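Putative secreted endoglycosylceramidase (PDB 6JYZ) probably hydrolyses O-glycosidic bonds as a family 5 glycoside hydrolase, splitting galactosylceramide-type glycolipids. Local coordinates at residues A[237-242]-A[279-284]. Numbering follows the deposited sequence.
Sequences IGRFYQ and RHYLAD
Tyr281 lays one face of its ring on the backbone of Gly238 and Arg239: the amide N of Arg239 sits 3.6 Å above the ring centre, and Gly238 C lies over the rim. Glycine makes this approach possible, because a CB at that position would run into Tyr281 CD2. On the other ring face, His280 NE2 stands 3.3 Å above the plane near the rim. Gln242 comes to the ring's edge instead, its OE1 3.5 Å from Tyr281 CD1 and its amide turned 80° to the ring; with CG anti to the backbone N (chi1 178°), its extended chain passes alongside Tyr281 O. Tyr281 OH lies over a face of the Arg239 guanidinium. The contact joins helix 230-251, on the outside of the (beta/alpha)8 barrel expected of a family 5 glycoside hydrolase, to the 3-10 segment 279-281 ahead of strand 287-289. Deeper in, Leu282 CD1 meets Tyr241 CB at 4.0 Å, and both side chains also touch Phe262 of strand 259-262. The Tyr281 hydroxyl is hydrogen-bonded to Asp235 OD1, earlier on the helix. Replacing the tyrosine by an alanine here is likely to uncover the Gly238-Arg239 backbone and leave Asp235 without its phenol partner. Tyr241 OH bonds Glu263 O.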
ATOM      1  N   ILE A 237       1.447  -3.000 -18.851  1.00  8.99           N
ATOM      2  CA  ILE A 237       1.757  -3.014 -17.425  1.00  9.55           C
ATOM      3  C   ILE A 237       2.401  -4.360 -17.067  1.00  9.42           C
ATOM      4  O   ILE A 237       3.462  -4.398 -16.418  1.00  9.38           O
ATOM      5  CB  ILE A 237       0.484  -2.731 -16.621  1.00  9.08           C
ATOM      6  CG1 ILE A 237       0.086  -1.257 -16.797  1.00  9.76           C
ATOM      7  CG2 ILE A 237       0.710  -3.068 -15.124  1.00  9.86           C
ATOM      8  CD1 ILE A 237      -1.370  -0.970 -16.375  1.00 10.01           C
ATOM      9  N   GLY A 238       1.834  -5.474 -17.536  1.00  9.22           N
ATOM     10  CA  GLY A 238       2.427  -6.783 -17.241  1.00  8.94           C
ATOM     11  C   GLY A 238       3.804  -6.908 -17.853  1.00  9.18           C
ATOM     12  O   GLY A 238       4.699  -7.528 -17.227  1.00  9.86           O
ATOM     13  N   ARG A 239       4.037  -6.379 -19.047  1.00  9.65           N
ATOM     14  CA  ARG A 239       5.360  -6.476 -19.676  1.00  9.67           C
ATOM     15  C   ARG A 239       6.397  -5.766 -18.823  1.00  9.47           C
ATOM     16  O   ARG A 239       7.519  -6.296 -18.634  1.00 10.51           O
ATOM     17  CB  ARG A 239       5.319  -5.832 -21.054  1.00 10.88           C
ATOM     18  CG  ARG A 239       6.540  -6.146 -21.898  1.00 15.14           C
ATOM     19  CD  ARG A 239       6.515  -5.383 -23.235  1.00 15.27           C
ATOM     20  NE  ARG A 239       5.354  -5.741 -24.056  1.00 17.02           N
ATOM     21  CZ  ARG A 239       5.337  -6.752 -24.928  1.00 19.90           C
ATOM     22  NH1 ARG A 239       6.364  -7.583 -25.018  1.00 20.79           N
ATOM     23  NH2 ARG A 239       4.250  -6.985 -25.638  1.00 20.13           N
ATOM     24  N   PHE A 240       6.068  -4.639 -18.227  1.00  8.95           N
ATOM     25  CA  PHE A 240       6.944  -3.957 -17.311  1.00  9.01           C
ATOM     26  C   PHE A 240       7.150  -4.829 -16.057  1.00  8.85           C
ATOM     27  O   PHE A 240       8.314  -5.001 -15.607  1.00  9.31           O
ATOM     28  CB  PHE A 240       6.370  -2.595 -16.915  1.00  9.94           C
ATOM     29  CG  PHE A 240       6.955  -2.066 -15.620  1.00  9.15           C
ATOM     30  CD1 PHE A 240       8.322  -1.747 -15.551  1.00  9.87           C
ATOM     31  CD2 PHE A 240       6.193  -1.929 -14.484  1.00 10.32           C
ATOM     32  CE1 PHE A 240       8.910  -1.243 -14.355  1.00 10.84           C
ATOM     33  CE2 PHE A 240       6.768  -1.483 -13.298  1.00 11.40           C
ATOM     34  CZ  PHE A 240       8.101  -1.151 -13.217  1.00 11.53           C
ATOM     35  N   TYR A 241       6.115  -5.388 -15.478  1.00  9.04           N
ATOM     36  CA  TYR A 241       6.315  -6.206 -14.295  1.00  8.96           C
ATOM     37  C   TYR A 241       7.268  -7.361 -14.598  1.00  9.77           C
ATOM     38  O   TYR A 241       8.130  -7.671 -13.754  1.00  9.80           O
ATOM     39  CB  TYR A 241       5.005  -6.777 -13.787  1.00  9.23           C
ATOM     40  CG  TYR A 241       4.001  -5.786 -13.250  1.00  8.42           C
ATOM     41  CD1 TYR A 241       4.363  -4.583 -12.696  1.00  9.73           C
ATOM     42  CD2 TYR A 241       2.643  -6.091 -13.269  1.00  9.22           C
ATOM     43  CE1 TYR A 241       3.413  -3.678 -12.204  1.00  9.31           C
ATOM     44  CE2 TYR A 241       1.676  -5.261 -12.740  1.00  9.09           C
ATOM     45  CZ  TYR A 241       2.068  -4.072 -12.193  1.00  8.54           C
ATOM     46  OH  TYR A 241       1.181  -3.192 -11.643  1.00  9.11           O
ATOM     47  N   GLN A 242       7.129  -8.005 -15.754  1.00  9.41           N
ATOM     48  CA  GLN A 242       8.008  -9.140 -16.066  1.00 10.18           C
ATOM     49  C   GLN A 242       9.443  -8.664 -16.117  1.00  9.89           C
ATOM     50  O   GLN A 242      10.343  -9.363 -15.591  1.00 10.75           O
ATOM     51  CB  GLN A 242       7.523  -9.735 -17.379  1.00 11.03           C
ATOM     52  CG  GLN A 242       8.425 -10.916 -17.813  1.00 11.68           C
ATOM     53  CD  GLN A 242       7.889 -11.510 -19.096  1.00 13.54           C
ATOM     54  OE1 GLN A 242       7.854 -10.820 -20.110  1.00 14.92           O
ATOM     55  NE2 GLN A 242       7.490 -12.762 -18.983  1.00 16.59           N
ATOM     56  N   ARG A 279      -1.350 -13.383 -17.061  1.00 12.15           N
ATOM     57  CA  ARG A 279      -0.686 -14.289 -16.120  1.00 14.22           C
ATOM     58  C   ARG A 279       0.705 -14.648 -16.538  1.00 13.07           C
ATOM     59  O   ARG A 279       1.570 -14.825 -15.632  1.00 12.79           O
ATOM     60  CB  ARG A 279      -1.362 -15.695 -16.156  1.00 20.43           C
ATOM     61  CG  ARG A 279      -2.712 -15.682 -15.502  1.00 25.94           C
ATOM     62  CD  ARG A 279      -3.190 -17.119 -15.237  1.00 20.62           C
ATOM     63  NE  ARG A 279      -3.545 -18.088 -16.257  1.00 27.02           N
ATOM     64  CZ  ARG A 279      -4.411 -19.065 -15.960  1.00 32.66           C
ATOM     65  NH1 ARG A 279      -4.901 -19.152 -14.729  1.00 34.91           N
ATOM     66  NH2 ARG A 279      -4.777 -19.951 -16.872  1.00 34.99           N
ATOM     67  N   HIS A 280       0.997 -14.820 -17.819  1.00 12.10           N
ATOM     68  CA  HIS A 280       2.313 -15.270 -18.198  1.00 12.19           C
ATOM     69  C   HIS A 280       3.383 -14.259 -17.781  1.00 13.80           C
ATOM     70  O   HIS A 280       4.546 -14.623 -17.567  1.00 16.35           O
ATOM     71  CB  HIS A 280       2.409 -15.570 -19.698  1.00 13.81           C
ATOM     72  CG  HIS A 280       2.501 -14.362 -20.601  1.00 13.36           C
ATOM     73  ND1 HIS A 280       1.431 -13.590 -21.094  1.00 18.51           N
ATOM     74  CD2 HIS A 280       3.615 -13.837 -21.089  1.00 13.52           C
ATOM     75  CE1 HIS A 280       1.981 -12.675 -21.903  1.00 13.43           C
ATOM     76  NE2 HIS A 280       3.265 -12.766 -21.857  1.00 18.20           N
ATOM     77  N   TYR A 281       3.061 -12.974 -17.652  1.00 11.90           N
ATOM     78  CA  TYR A 281       4.023 -11.982 -17.200  1.00 11.54           C
ATOM     79  C   TYR A 281       4.353 -12.099 -15.711  1.00 12.20           C
ATOM     80  O   TYR A 281       5.364 -11.506 -15.305  1.00 12.48           O
ATOM     81  CB  TYR A 281       3.451 -10.593 -17.467  1.00 10.82           C
ATOM     82  CG  TYR A 281       3.355 -10.171 -18.915  1.00 10.22           C
ATOM     83  CD1 TYR A 281       4.464 -10.176 -19.745  1.00 11.46           C
ATOM     84  CD2 TYR A 281       2.121  -9.758 -19.428  1.00 10.20           C
ATOM     85  CE1 TYR A 281       4.401  -9.710 -21.062  1.00 10.98           C
ATOM     86  CE2 TYR A 281       2.038  -9.256 -20.724  1.00 11.35           C
ATOM     87  CZ  TYR A 281       3.187  -9.222 -21.492  1.00 10.81           C
ATOM     88  OH  TYR A 281       3.184  -8.740 -22.795  1.00 13.99           O
ATOM     89  N   LEU A 282       3.485 -12.742 -14.923  1.00 12.89           N
ATOM     90  CA  LEU A 282       3.558 -12.839 -13.470  1.00 11.98           C
ATOM     91  C   LEU A 282       3.786 -14.291 -13.060  1.00 13.24           C
ATOM     92  O   LEU A 282       3.393 -14.644 -11.960  1.00 15.06           O
ATOM     93  CB  LEU A 282       2.293 -12.261 -12.837  1.00 12.93           C
ATOM     94  CG  LEU A 282       2.098 -10.740 -12.764  1.00 15.45           C
ATOM     95  CD1 LEU A 282       3.273  -9.984 -12.182  1.00 11.25           C
ATOM     96  CD2 LEU A 282       1.531 -10.141 -14.010  1.00 16.55           C
ATOM     97  N   ALA A 283       4.457 -15.097 -13.857  1.00 13.50           N
ATOM     98  CA  ALA A 283       4.638 -16.519 -13.558  1.00 15.61           C
ATOM     99  C   ALA A 283       5.832 -16.711 -12.627  1.00 16.45           C
ATOM    100  O   ALA A 283       6.852 -17.278 -12.971  1.00 18.96           O
ATOM    101  CB  ALA A 283       4.876 -17.246 -14.882  1.00 18.31           C
ATOM    102  N   ASP A 284       5.786 -16.162 -11.440  1.00 14.95           N
ATOM    103  CA  ASP A 284       6.776 -16.344 -10.380  1.00 13.83           C
ATOM    104  C   ASP A 284       5.943 -16.734  -9.192  1.00 13.29           C
ATOM    105  O   ASP A 284       4.867 -16.159  -8.941  1.00 12.93           O
ATOM    106  CB  ASP A 284       7.494 -14.985 -10.144  1.00 13.63           C
ATOM    107  CG  ASP A 284       8.486 -14.974  -8.979  1.00 12.58           C
ATOM    108  OD1 ASP A 284       8.088 -15.172  -7.804  1.00 13.97           O
ATOM    109  OD2 ASP A 284       9.700 -14.844  -9.261  1.00 14.23           O
TER